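Local coordinates for acidocalcisomal pyrophosphatase (Trypanosoma brucei brucei, PDB 5C5V), which probably hydrolyses inorganic pyrophosphate to phosphate in a magnesium-dependent reaction, and combines its pyrophosphatase domain with an EF-hand region, at residues Ser10-Ala15 against Glu62-Trp67; Asp27-Val32 against Ala50-Ile55; Asp266-Phe271 against Lys280-Cys285. All coordinates share one frame; numbering follows the deposited sequence.

Contact 1: Ser10-Ala15 against Glu62-Trp67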
ATOM      1  N   SER A  10      41.741   3.472   7.303  1.00 68.37           N
ATOM      2  CA  SER A  10      40.809   4.588   7.368  1.00 67.96           C
ATOM      3  C   SER A  10      39.682   4.333   8.376  1.00 67.53           C
ATOM      4  O   SER A  10      39.281   5.236   9.103  1.00 67.44           O
ATOM      5  CB  SER A  10      40.244   4.872   5.988  1.00 67.43           C
ATOM      6  OG  SER A  10      39.512   6.074   6.014  1.00 67.44           O
ATOM      7  N   ARG A  11      39.171   3.107   8.420  1.00 66.46           N
ATOM      8  CA  ARG A  11      38.185   2.733   9.435  1.00 66.54           C
ATOM      9  C   ARG A  11      38.841   2.660  10.822  1.00 67.11           C
ATOM     10  O   ARG A  11      38.229   3.025  11.830  1.00 67.07           O
ATOM     11  CB  ARG A  11      37.517   1.405   9.087  1.00 66.50           C
ATOM     12  CG  ARG A  11      36.582   1.491   7.888  1.00 66.07           C
ATOM     13  CD  ARG A  11      35.780   0.214   7.701  1.00 66.04           C
ATOM     14  NE  ARG A  11      36.635  -0.913   7.362  1.00 66.62           N
ATOM     15  CZ  ARG A  11      36.945  -1.261   6.116  1.00 66.98           C
ATOM     16  NH1 ARG A  11      36.447  -0.575   5.093  1.00 66.50           N
ATOM     17  NH2 ARG A  11      37.739  -2.302   5.891  1.00 67.38           N
ATOM     18  N   LEU A  12      40.093   2.218  10.869  1.00 65.10           N
ATOM     19  CA  LEU A  12      40.840   2.207  12.109  1.00 65.70           C
ATOM     20  C   LEU A  12      40.957   3.623  12.671  1.00 65.48           C
ATOM     21  O   LEU A  12      40.797   3.857  13.869  1.00 65.57           O
ATOM     22  CB  LEU A  12      42.243   1.603  11.878  1.00 66.33           C
ATOM     23  CG  LEU A  12      43.328   1.563  12.961  1.00 66.44           C
ATOM     24  CD1 LEU A  12      44.009   2.897  13.113  1.00 66.69           C
ATOM     25  CD2 LEU A  12      42.767   1.117  14.284  1.00 67.03           C
ATOM     26  N   PHE A  13      41.276   4.552  11.782  1.00 67.82           N
ATOM     27  CA  PHE A  13      41.473   5.947  12.134  1.00 67.96           C
ATOM     28  C   PHE A  13      40.176   6.532  12.717  1.00 67.72           C
ATOM     29  O   PHE A  13      40.193   7.253  13.717  1.00 67.76           O
ATOM     30  CB  PHE A  13      41.939   6.723  10.902  1.00 67.62           C
ATOM     31  CG  PHE A  13      42.342   8.129  11.187  1.00 68.16           C
ATOM     32  CD1 PHE A  13      41.400   9.138  11.249  1.00 67.74           C
ATOM     33  CD2 PHE A  13      43.673   8.452  11.373  1.00 68.69           C
ATOM     34  CE1 PHE A  13      41.781  10.441  11.509  1.00 68.00           C
ATOM     35  CE2 PHE A  13      44.054   9.748  11.632  1.00 68.78           C
ATOM     36  CZ  PHE A  13      43.105  10.745  11.696  1.00 68.43           C
ATOM     37  N   SER A  14      39.055   6.196  12.090  1.00 65.14           N
ATOM     38  CA  SER A  14      37.761   6.699  12.532  1.00 64.68           C
ATOM     39  C   SER A  14      37.427   6.221  13.934  1.00 65.26           C
ATOM     40  O   SER A  14      36.694   6.889  14.652  1.00 65.15           O
ATOM     41  CB  SER A  14      36.659   6.277  11.569  1.00 63.96           C
ATOM     42  OG  SER A  14      36.833   6.912  10.322  1.00 63.84           O
ATOM     43  N   ALA A  15      37.976   5.081  14.343  1.00 63.42           N
ATOM     44  CA  ALA A  15      37.718   4.606  15.695  1.00 63.91           C
ATOM     45  C   ALA A  15      38.491   5.429  16.716  1.00 64.45           C
ATOM     46  O   ALA A  15      38.284   5.291  17.923  1.00 64.86           O
ATOM     47  CB  ALA A  15      38.057   3.140  15.821  1.00 64.26           C
ATOM     48  N   GLU A  62      45.540  11.446   6.313  1.00 76.55           N
ATOM     49  CA  GLU A  62      46.472  11.416   5.194  1.00 77.25           C
ATOM     50  C   GLU A  62      47.916  11.365   5.685  1.00 77.88           C
ATOM     51  O   GLU A  62      48.741  10.678   5.103  1.00 78.46           O
ATOM     52  CB  GLU A  62      46.255  12.628   4.282  1.00 77.22           C
ATOM     53  CG  GLU A  62      46.600  12.380   2.815  1.00 77.85           C
ATOM     54  CD  GLU A  62      45.847  11.204   2.207  1.00 77.72           C
ATOM     55  OE1 GLU A  62      44.619  11.101   2.414  1.00 76.93           O
ATOM     56  OE2 GLU A  62      46.481  10.381   1.502  1.00 78.31           O
ATOM     57  N   LYS A  63      48.217  12.073   6.766  1.00 76.68           N
ATOM     58  CA  LYS A  63      49.559  12.022   7.326  1.00 77.14           C
ATOM     59  C   LYS A  63      49.769  10.729   8.097  1.00 77.45           C
ATOM     60  O   LYS A  63      50.854  10.169   8.093  1.00 78.10           O
ATOM     61  CB  LYS A  63      49.825  13.211   8.249  1.00 77.23           C
ATOM     62  CG  LYS A  63      49.587  14.582   7.637  1.00 77.13           C
ATOM     63  CD  LYS A  63      50.196  15.668   8.522  1.00 77.68           C
ATOM     64  CE  LYS A  63      49.480  17.012   8.401  1.00 77.41           C
ATOM     65  NZ  LYS A  63      50.087  17.986   9.375  1.00 78.04           N
ATOM     66  N   PHE A  64      48.721  10.244   8.748  1.00 74.43           N
ATOM     67  CA  PHE A  64      48.804   8.975   9.448  1.00 74.47           C
ATOM     68  C   PHE A  64      49.104   7.851   8.463  1.00 74.75           C
ATOM     69  O   PHE A  64      49.917   6.972   8.746  1.00 75.26           O
ATOM     70  CB  PHE A  64      47.507   8.691  10.208  1.00 73.90           C
ATOM     71  CG  PHE A  64      47.470   7.337  10.858  1.00 73.92           C
ATOM     72  CD1 PHE A  64      48.165   7.093  12.029  1.00 74.25           C
ATOM     73  CD2 PHE A  64      46.732   6.307  10.293  1.00 73.63           C
ATOM     74  CE1 PHE A  64      48.128   5.844  12.620  1.00 74.59           C
ATOM     75  CE2 PHE A  64      46.686   5.063  10.881  1.00 73.92           C
ATOM     76  CZ  PHE A  64      47.389   4.830  12.046  1.00 74.42           C
ATOM     77  N   TRP A  65      48.449   7.896   7.301  1.00 74.55           N
ATOM     78  CA  TRP A  65      48.693   6.924   6.242  1.00 74.77           C
ATOM     79  C   TRP A  65      50.147   6.987   5.789  1.00 75.71           C
ATOM     80  O   TRP A  65      50.790   5.956   5.614  1.00 76.29           O
ATOM     81  CB  TRP A  65      47.764   7.172   5.061  1.00 74.17           C
ATOM     82  CG  TRP A  65      47.917   6.204   3.905  1.00 74.62           C
ATOM     83  CD1 TRP A  65      48.157   6.526   2.599  1.00 74.79           C
ATOM     84  CD2 TRP A  65      47.809   4.771   3.948  1.00 74.42           C
ATOM     85  NE1 TRP A  65      48.214   5.386   1.831  1.00 74.93           N
ATOM     86  CE2 TRP A  65      48.003   4.297   2.633  1.00 74.79           C
ATOM     87  CE3 TRP A  65      47.567   3.847   4.968  1.00 74.31           C
ATOM     88  CZ2 TRP A  65      47.960   2.943   2.312  1.00 74.95           C
ATOM     89  CZ3 TRP A  65      47.532   2.501   4.647  1.00 74.75           C
ATOM     90  CH2 TRP A  65      47.723   2.062   3.329  1.00 74.80           C
ATOM     91  N   ALA A  66      50.658   8.202   5.603  1.00 76.84           N
ATOM     92  CA  ALA A  66      52.035   8.412   5.185  1.00 77.61           C
ATOM     93  C   ALA A  66      53.008   7.790   6.176  1.00 78.21           C
ATOM     94  O   ALA A  66      53.960   7.111   5.779  1.00 78.89           O
ATOM     95  CB  ALA A  66      52.322   9.899   5.023  1.00 77.66           C
ATOM     96  N   TRP A  67      52.780   8.050   7.460  1.00 79.12           N
ATOM     97  CA  TRP A  67      53.602   7.471   8.509  1.00 79.33           C
ATOM     98  C   TRP A  67      53.567   5.948   8.449  1.00 79.78           C
ATOM     99  O   TRP A  67      54.609   5.283   8.521  1.00 80.75           O
ATOM    100  CB  TRP A  67      53.138   7.941   9.887  1.00 79.09           C
ATOM    101  CG  TRP A  67      53.595   7.016  10.964  1.00 79.77           C
ATOM    102  CD1 TRP A  67      54.824   6.992  11.565  1.00 80.74           C
ATOM    103  CD2 TRP A  67      52.847   5.935  11.535  1.00 79.63           C
ATOM    104  NE1 TRP A  67      54.877   5.972  12.489  1.00 81.03           N
ATOM    105  CE2 TRP A  67      53.673   5.312  12.491  1.00 80.40           C
ATOM    106  CE3 TRP A  67      51.556   5.435  11.331  1.00 78.90           C
ATOM    107  CZ2 TRP A  67      53.247   4.217  13.247  1.00 80.30           C
ATOM    108  CZ3 TRP A  67      51.134   4.350  12.082  1.00 78.86           C
ATOM    109  CH2 TRP A  67      51.977   3.754  13.028  1.00 79.58           C
TER

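Contact 2: Asp27-Val32 against Ala50-Ile55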
ATOM      1  N   ASP A  27      45.627  12.905  23.057  1.00 78.85           N
ATOM      2  CA  ASP A  27      45.151  11.721  23.767  1.00 79.00           C
ATOM      3  C   ASP A  27      44.903  10.574  22.785  1.00 78.53           C
ATOM      4  O   ASP A  27      45.180   9.412  23.072  1.00 78.77           O
ATOM      5  CB  ASP A  27      43.852  12.025  24.523  1.00 79.00           C
ATOM      6  CG  ASP A  27      44.045  13.028  25.653  1.00 79.80           C
ATOM      7  OD1 ASP A  27      45.137  13.084  26.243  1.00 80.60           O
ATOM      8  OD2 ASP A  27      43.075  13.757  25.959  1.00 80.01           O
ATOM      9  N   LYS A  28      44.370  10.909  21.622  1.00 76.46           N
ATOM     10  CA  LYS A  28      44.083   9.906  20.609  1.00 76.10           C
ATOM     11  C   LYS A  28      45.368   9.348  19.999  1.00 76.26           C
ATOM     12  O   LYS A  28      45.414   8.193  19.587  1.00 75.95           O
ATOM     13  CB  LYS A  28      43.189  10.496  19.528  1.00 75.32           C
ATOM     14  CG  LYS A  28      41.749  10.683  19.990  1.00 75.21           C
ATOM     15  CD  LYS A  28      41.204   9.383  20.547  1.00 75.26           C
ATOM     16  CE  LYS A  28      40.026   9.616  21.475  1.00 75.21           C
ATOM     17  NZ  LYS A  28      39.450   8.312  21.881  1.00 75.47           N
ATOM     18  N   VAL A  29      46.406  10.172  19.954  1.00 76.30           N
ATOM     19  CA  VAL A  29      47.691   9.740  19.427  1.00 76.57           C
ATOM     20  C   VAL A  29      48.299   8.679  20.332  1.00 77.05           C
ATOM     21  O   VAL A  29      48.766   7.646  19.853  1.00 77.14           O
ATOM     22  CB  VAL A  29      48.671  10.917  19.282  1.00 76.59           C
ATOM     23  CG1 VAL A  29      50.112  10.419  19.345  1.00 77.51           C
ATOM     24  CG2 VAL A  29      48.418  11.653  17.980  1.00 76.71           C
ATOM     25  N   GLU A  30      48.267   8.919  21.639  1.00 79.37           N
ATOM     26  CA  GLU A  30      48.752   7.930  22.584  1.00 80.15           C
ATOM     27  C   GLU A  30      47.930   6.640  22.506  1.00 79.89           C
ATOM     28  O   GLU A  30      48.480   5.541  22.600  1.00 80.20           O
ATOM     29  CB  GLU A  30      48.743   8.487  24.010  1.00 80.88           C
ATOM     30  CG  GLU A  30      49.587   9.745  24.201  1.00 81.62           C
ATOM     31  CD  GLU A  30      50.403   9.707  25.473  1.00 82.88           C
ATOM     32  OE1 GLU A  30      50.761  10.789  26.007  1.00 83.96           O
ATOM     33  OE2 GLU A  30      50.719   8.586  25.942  1.00 83.12           O
ATOM     34  N   GLU A  31      46.621   6.775  22.319  1.00 76.02           N
ATOM     35  CA  GLU A  31      45.731   5.618  22.292  1.00 75.96           C
ATOM     36  C   GLU A  31      45.898   4.721  21.067  1.00 75.25           C
ATOM     37  O   GLU A  31      45.794   3.506  21.172  1.00 75.38           O
ATOM     38  CB  GLU A  31      44.274   6.065  22.376  1.00 75.26           C
ATOM     39  CG  GLU A  31      43.789   6.223  23.803  1.00 75.78           C
ATOM     40  CD  GLU A  31      42.586   7.136  23.907  1.00 75.87           C
ATOM     41  OE1 GLU A  31      41.611   6.942  23.150  1.00 75.50           O
ATOM     42  OE2 GLU A  31      42.621   8.048  24.751  1.00 76.32           O
ATOM     43  N   VAL A  32      46.125   5.320  19.906  1.00 72.38           N
ATOM     44  CA  VAL A  32      46.299   4.531  18.703  1.00 72.47           C
ATOM     45  C   VAL A  32      47.656   3.796  18.782  1.00 73.28           C
ATOM     46  O   VAL A  32      47.802   2.704  18.233  1.00 73.20           O
ATOM     47  CB  VAL A  32      46.195   5.399  17.433  1.00 72.12           C
ATOM     48  CG1 VAL A  32      47.407   6.275  17.289  1.00 72.64           C
ATOM     49  CG2 VAL A  32      46.043   4.523  16.208  1.00 71.87           C
ATOM     50  N   ALA A  50      57.245   7.904  19.096  1.00 88.32           N
ATOM     51  CA  ALA A  50      58.170   8.993  18.831  1.00 88.84           C
ATOM     52  C   ALA A  50      57.986   9.468  17.389  1.00 88.32           C
ATOM     53  O   ALA A  50      58.001  10.667  17.122  1.00 88.22           O
ATOM     54  CB  ALA A  50      59.618   8.556  19.084  1.00 89.58           C
ATOM     55  N   GLU A  51      57.820   8.523  16.468  1.00 87.16           N
ATOM     56  CA  GLU A  51      57.638   8.848  15.058  1.00 86.98           C
ATOM     57  C   GLU A  51      56.364   9.663  14.784  1.00 86.25           C
ATOM     58  O   GLU A  51      56.366  10.569  13.945  1.00 85.99           O
ATOM     59  CB  GLU A  51      57.623   7.567  14.212  1.00 86.93           C
ATOM     60  CG  GLU A  51      58.996   6.970  13.916  1.00 87.80           C
ATOM     61  CD  GLU A  51      58.907   5.652  13.158  1.00 88.21           C
ATOM     62  OE1 GLU A  51      57.831   5.379  12.588  1.00 87.75           O
ATOM     63  OE2 GLU A  51      59.902   4.886  13.119  1.00 88.94           O
ATOM     64  N   ILE A  52      55.276   9.338  15.477  1.00 85.82           N
ATOM     65  CA  ILE A  52      54.013  10.007  15.228  1.00 85.23           C
ATOM     66  C   ILE A  52      54.016  11.388  15.884  1.00 85.28           C
ATOM     67  O   ILE A  52      53.515  12.344  15.310  1.00 85.00           O
ATOM     68  CB  ILE A  52      52.807   9.162  15.715  1.00 84.65           C
ATOM     69  CG1 ILE A  52      52.631   7.936  14.811  1.00 84.40           C
ATOM     70  CG2 ILE A  52      51.522   9.984  15.686  1.00 83.77           C
ATOM     71  CD1 ILE A  52      51.798   6.840  15.407  1.00 84.08           C
ATOM     72  N   ASN A  53      54.597  11.507  17.072  1.00 88.40           N
ATOM     73  CA  ASN A  53      54.751  12.823  17.687  1.00 88.54           C
ATOM     74  C   ASN A  53      55.546  13.803  16.816  1.00 88.82           C
ATOM     75  O   ASN A  53      55.249  15.007  16.790  1.00 89.13           O
ATOM     76  CB  ASN A  53      55.461  12.710  19.040  1.00 89.58           C
ATOM     77  CG  ASN A  53      54.611  12.052  20.103  1.00 89.37           C
ATOM     78  OD1 ASN A  53      53.379  12.016  20.002  1.00 88.48           O
ATOM     79  ND2 ASN A  53      55.271  11.548  21.158  1.00 90.45           N
ATOM     80  N   ALA A  54      56.544  13.283  16.103  1.00 87.58           N
ATOM     81  CA  ALA A  54      57.396  14.112  15.254  1.00 88.12           C
ATOM     82  C   ALA A  54      56.728  14.519  13.943  1.00 87.70           C
ATOM     83  O   ALA A  54      57.377  15.115  13.082  1.00 87.91           O
ATOM     84  CB  ALA A  54      58.688  13.396  14.960  1.00 88.98           C
ATOM     85  N   ILE A  55      55.451  14.189  13.779  1.00 87.64           N
ATOM     86  CA  ILE A  55      54.706  14.663  12.616  1.00 87.03           C
ATOM     87  C   ILE A  55      54.359  16.122  12.860  1.00 86.91           C
ATOM     88  O   ILE A  55      54.203  16.546  14.011  1.00 87.17           O
ATOM     89  CB  ILE A  55      53.423  13.852  12.353  1.00 86.28           C
ATOM     90  CG1 ILE A  55      53.772  12.433  11.913  1.00 86.46           C
ATOM     91  CG2 ILE A  55      52.582  14.510  11.278  1.00 85.67           C
ATOM     92  CD1 ILE A  55      52.596  11.671  11.363  1.00 85.64           C
TER

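Contact 3: Asp266-Phe271 against Lys280-Cys285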
ATOM      1  N   ASP A 266       7.442  -3.742  -4.264  1.00 57.71           N
ATOM      2  CA  ASP A 266       6.074  -3.359  -4.578  1.00 57.57           C
ATOM      3  C   ASP A 266       5.261  -3.251  -3.287  1.00 58.11           C
ATOM      4  O   ASP A 266       5.457  -4.036  -2.353  1.00 58.59           O
ATOM      5  CB  ASP A 266       5.414  -4.356  -5.540  1.00 56.54           C
ATOM      6  CG  ASP A 266       4.150  -3.794  -6.192  1.00 56.59           C
ATOM      7  OD1 ASP A 266       4.250  -3.210  -7.296  1.00 56.43           O
ATOM      8  OD2 ASP A 266       3.043  -3.936  -5.618  1.00 56.74           O
ATOM      9  N   PRO A 267       4.351  -2.261  -3.239  1.00 58.29           N
ATOM     10  CA  PRO A 267       3.462  -1.977  -2.099  1.00 58.98           C
ATOM     11  C   PRO A 267       2.583  -3.155  -1.702  1.00 59.14           C
ATOM     12  O   PRO A 267       2.192  -3.234  -0.540  1.00 60.34           O
ATOM     13  CB  PRO A 267       2.610  -0.801  -2.601  1.00 58.52           C
ATOM     14  CG  PRO A 267       3.505  -0.107  -3.596  1.00 58.30           C
ATOM     15  CD  PRO A 267       4.242  -1.235  -4.291  1.00 57.75           C
ATOM     16  N   ILE A 268       2.268  -4.050  -2.629  1.00 58.63           N
ATOM     17  CA  ILE A 268       1.414  -5.185  -2.296  1.00 58.88           C
ATOM     18  C   ILE A 268       2.140  -6.518  -2.209  1.00 59.34           C
ATOM     19  O   ILE A 268       1.490  -7.568  -2.268  1.00 59.41           O
ATOM     20  CB  ILE A 268       0.265  -5.356  -3.312  1.00 58.30           C
ATOM     21  CG1 ILE A 268       0.798  -5.786  -4.675  1.00 57.18           C
ATOM     22  CG2 ILE A 268      -0.560  -4.066  -3.410  1.00 58.38           C
ATOM     23  CD1 ILE A 268      -0.287  -6.288  -5.607  1.00 56.56           C
ATOM     24  N   CYS A 269       3.472  -6.493  -2.107  1.00 57.83           N
ATOM     25  CA  CYS A 269       4.251  -7.731  -2.016  1.00 57.97           C
ATOM     26  C   CYS A 269       3.884  -8.548  -0.773  1.00 59.27           C
ATOM     27  O   CYS A 269       3.741  -9.766  -0.850  1.00 59.44           O
ATOM     28  CB  CYS A 269       5.758  -7.437  -2.011  1.00 58.36           C
ATOM     29  SG  CYS A 269       6.784  -8.951  -2.147  1.00 58.96           S
ATOM     30  N   ARG A 270       3.747  -7.867   0.363  1.00 59.73           N
ATOM     31  CA  ARG A 270       3.353  -8.486   1.632  1.00 61.35           C
ATOM     32  C   ARG A 270       2.085  -9.332   1.500  1.00 61.18           C
ATOM     33  O   ARG A 270       1.949 -10.368   2.148  1.00 62.19           O
ATOM     34  CB  ARG A 270       3.100  -7.410   2.706  1.00 62.62           C
ATOM     35  CG  ARG A 270       4.325  -6.838   3.398  1.00 64.06           C
ATOM     36  CD  ARG A 270       4.983  -7.861   4.347  1.00 66.07           C
ATOM     37  N   PHE A 271       1.156  -8.885   0.664  1.00 60.74           N
ATOM     38  CA  PHE A 271      -0.163  -9.502   0.610  1.00 60.56           C
ATOM     39  C   PHE A 271      -0.269 -10.629  -0.405  1.00 59.68           C
ATOM     40  O   PHE A 271      -1.228 -11.400  -0.395  1.00 59.50           O
ATOM     41  CB  PHE A 271      -1.208  -8.432   0.306  1.00 60.02           C
ATOM     42  CG  PHE A 271      -1.063  -7.219   1.159  1.00 61.11           C
ATOM     43  CD1 PHE A 271      -1.468  -7.239   2.481  1.00 62.99           C
ATOM     44  CD2 PHE A 271      -0.504  -6.065   0.654  1.00 60.74           C
ATOM     45  CE1 PHE A 271      -1.316  -6.125   3.283  1.00 64.06           C
ATOM     46  CE2 PHE A 271      -0.351  -4.947   1.451  1.00 61.57           C
ATOM     47  CZ  PHE A 271      -0.758  -4.979   2.766  1.00 63.34           C
ATOM     48  N   LYS A 280      -7.012 -12.603  -6.718  1.00 59.14           N
ATOM     49  CA  LYS A 280      -7.687 -11.850  -5.657  1.00 59.70           C
ATOM     50  C   LYS A 280      -7.366 -10.360  -5.686  1.00 59.69           C
ATOM     51  O   LYS A 280      -8.224  -9.525  -5.437  1.00 59.90           O
ATOM     52  CB  LYS A 280      -7.297 -12.406  -4.295  1.00 60.32           C
ATOM     53  CG  LYS A 280      -7.902 -13.722  -3.955  1.00 60.72           C
ATOM     54  CD  LYS A 280      -7.576 -14.027  -2.500  1.00 62.15           C
ATOM     55  CE  LYS A 280      -7.878 -12.816  -1.600  1.00 62.85           C
ATOM     56  NZ  LYS A 280      -7.530 -13.141  -0.161  1.00 64.24           N
ATOM     57  N   PHE A 281      -6.125 -10.022  -6.006  1.00 58.88           N
ATOM     58  CA  PHE A 281      -5.675  -8.641  -5.875  1.00 58.96           C
ATOM     59  C   PHE A 281      -5.312  -8.040  -7.227  1.00 58.14           C
ATOM     60  O   PHE A 281      -5.279  -6.821  -7.376  1.00 58.06           O
ATOM     61  CB  PHE A 281      -4.495  -8.574  -4.885  1.00 59.09           C
ATOM     62  CG  PHE A 281      -4.879  -8.992  -3.482  1.00 60.23           C
ATOM     63  CD1 PHE A 281      -6.122  -8.600  -2.948  1.00 60.82           C
ATOM     64  CD2 PHE A 281      -4.047  -9.799  -2.718  1.00 60.52           C
ATOM     65  CE1 PHE A 281      -6.510  -8.983  -1.661  1.00 61.73           C
ATOM     66  CE2 PHE A 281      -4.410 -10.193  -1.442  1.00 61.54           C
ATOM     67  CZ  PHE A 281      -5.652  -9.787  -0.904  1.00 62.39           C
ATOM     68  N   LEU A 282      -5.044  -8.900  -8.205  1.00 55.36           N
ATOM     69  CA  LEU A 282      -4.794  -8.447  -9.568  1.00 55.27           C
ATOM     70  C   LEU A 282      -5.627  -9.262 -10.549  1.00 55.25           C
ATOM     71  O   LEU A 282      -5.072  -9.941 -11.419  1.00 55.41           O
ATOM     72  CB  LEU A 282      -3.306  -8.568  -9.913  1.00 55.01           C
ATOM     73  CG  LEU A 282      -2.333  -7.763  -9.041  1.00 55.32           C
ATOM     74  CD1 LEU A 282      -0.889  -8.157  -9.311  1.00 55.34           C
ATOM     75  CD2 LEU A 282      -2.497  -6.261  -9.244  1.00 55.22           C
ATOM     76  N   PRO A 283      -6.961  -9.212 -10.407  1.00 53.98           N
ATOM     77  CA  PRO A 283      -7.871  -9.970 -11.280  1.00 54.14           C
ATOM     78  C   PRO A 283      -7.549  -9.740 -12.754  1.00 54.27           C
ATOM     79  O   PRO A 283      -7.237  -8.616 -13.146  1.00 54.39           O
ATOM     80  CB  PRO A 283      -9.262  -9.417 -10.921  1.00 54.19           C
ATOM     81  CG  PRO A 283      -9.002  -8.083 -10.239  1.00 54.11           C
ATOM     82  CD  PRO A 283      -7.695  -8.293  -9.513  1.00 54.30           C
ATOM     83  N   GLY A 284      -7.594 -10.806 -13.547  1.00 52.07           N
ATOM     84  CA  GLY A 284      -7.296 -10.704 -14.959  1.00 52.31           C
ATOM     85  C   GLY A 284      -5.815 -10.759 -15.318  1.00 52.59           C
ATOM     86  O   GLY A 284      -5.480 -10.919 -16.496  1.00 53.30           O
ATOM     87  N   CYS A 285      -4.931 -10.611 -14.329  1.00 52.39           N
ATOM     88  CA  CYS A 285      -3.483 -10.577 -14.586  1.00 52.50           C
ATOM     89  C   CYS A 285      -2.958 -11.915 -15.129  1.00 52.48           C
ATOM     90  O   CYS A 285      -2.334 -11.963 -16.179  1.00 53.10           O
ATOM     91  CB  CYS A 285      -2.722 -10.200 -13.310  1.00 52.10           C
ATOM     92  SG  CYS A 285      -0.926 -10.167 -13.523  1.00 52.61           S
TER

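Contact 1: Ser10-Ala15 against Glu62-Trp67
Phe13 and Phe64 each swing CG anti to the backbone N (chi1 -173° and 175°), and with these torsions the two side chains slide past each other in opposite directions. The two residues sit on helices 3-14 and 61-69, first and last of four helices consistent with paired EF-hands, and their CA atoms, 8.4 Å apart, are the nearest pair between the segments. The rings are neither stacked nor edge-to-face: their planes make 56° with each other. Much of the touching is done by one side of the Phe13 ring, where CE2 comes within 3.9 Å of Phe64 CB while CD2 lies against CG and CD2 of the Phe64 ring. Leu12 crosses Phe64 at about a right angle and meets the far end of its ring. No hydrogen bond passes between the segments, and all three touching side chains are buried. Around them, Phe61 meets the Phe13 ring edge-to-face, Met9 packs on Phe64, and Val32, Tyr35 and Phe87 pack on Leu12. Behind the contact, Ser10 O accepts from both N and OG of Ser14, which reach it from opposite faces of its plane. At the Leu12 end, methyl CD1 stands 4.0 Å from Phe64 CZ.

Contact 2: Asp27-Val32 against Ala50-Ile55
The flat carboxamide of Asn53 meets Val29 with its carbonyl end: OD1, not ND2, is the atom directed at methyl CG1 of Val29, 3.7 Å away and somewhat out of the amide plane. Asn53 starts out alongside helix 26-36 rather than facing it, and the end of the side chain then comes nearer to Val29. The residue is exposed, at the margin of the contact. A second flat group, the Glu31 carboxylate, lies on another side of the same helix. Its OE1 takes the Lys28 NZ salt bridge at 2.9 Å on the syn side, with the ammonium nitrogen 17° out of the carboxylate plane, which ties two side chains together three residues apart.

Deeper in, the contact is purely apolar. Val29 and Ile52, whose CA atoms are 7.6 Å apart, slide past each other in opposite directions and touch through single methyls, Val29 CG1 and Ile52 CG2 at 3.9 Å. Both are the branches that stand anti to the backbone N. With chi1 at -70°, CG1 of Ile52 stands beside the backbone N and packs on the Trp67 ring of helix 61-69, and the two branches thus serve different neighbours.

One methyl of Val29 therefore serves two neighbours, a hydrocarbon on the buried side and an amide oxygen on the exposed side. Glu30 carries a salt bridge to Lys49, a polar link beside the apolar one. Just beyond Asn53 the helix ends, Ala54 being the first residue to leave helical angles. Helices 26-36 and 43-53 are the middle two of four successive helices, with the short strands 23-24 and 59-60 in the first and last connections, an order consistent with a pair of EF-hands.

Contact 3: Asp266-Phe271 against Lys280-Cys285
Phe281 presents the CE2 edge of its ring to the Phe271 backbone: carbonyl O of Phe271 lies near the ring plane, 3.6 Å from Phe281 CE2, and CB of Phe271 is 4.1 Å from the same carbon. One face of the Phe281 ring is covered by CB of its neighbour Lys280, over the ring centre. The Phe271 ring itself leads away from helix 277-281, with Arg270 CB over one face and Ile268 CA at its edge. It goes on to stack with Phe271 of the fourth subunit, whose Phe281 meets it edge-to-face.

The other half of the contact is aliphatic. Ile268 and Leu282 reach for each other tip to tip, CD1 to CD1 at 4.2 Å. Ile268 does so with CG1 between the backbone N and the carbonyl carbon (chi1 68°). Met230 of the third subunit packs on both.

The backbone at Ile268 is tied into a turn. Its N donates to OD2 of Asp266 at 3.1 Å and nearly straight (169°), on the anti side of the carboxylate, while OD1 of Asp266 takes the backbone N of Met230 in the same chain. Cys269 N closes back on Asp266 O. An Asx turn and a type I beta turn thus start together at Asp266, shaping a loop of the pyrophosphatase domain that lies buried where subunits meet.

Contacts 1 and 2 belong together: their centres are 12 Å apart, and between them they use four helices, 3-14 and 61-69 in one, 26-36 and 43-53 in the other. They also touch directly, through a weak, probable hydrogen bond from Trp67 NE1 to Glu51 OE1 and through Lys63 packing on Ile55. Contact 1 is wholly buried and largely aromatic; contact 2 is aliphatic inside, with an exposed amide at its margin. The centre of contact 3 is about 51 Å from that of contact 1, in the pyrophosphatase domain, and it joins a loop to a helix end rather than two helices. It is buried too, but other subunits provide part of its cover. None of the three has a hydrogen bond across it.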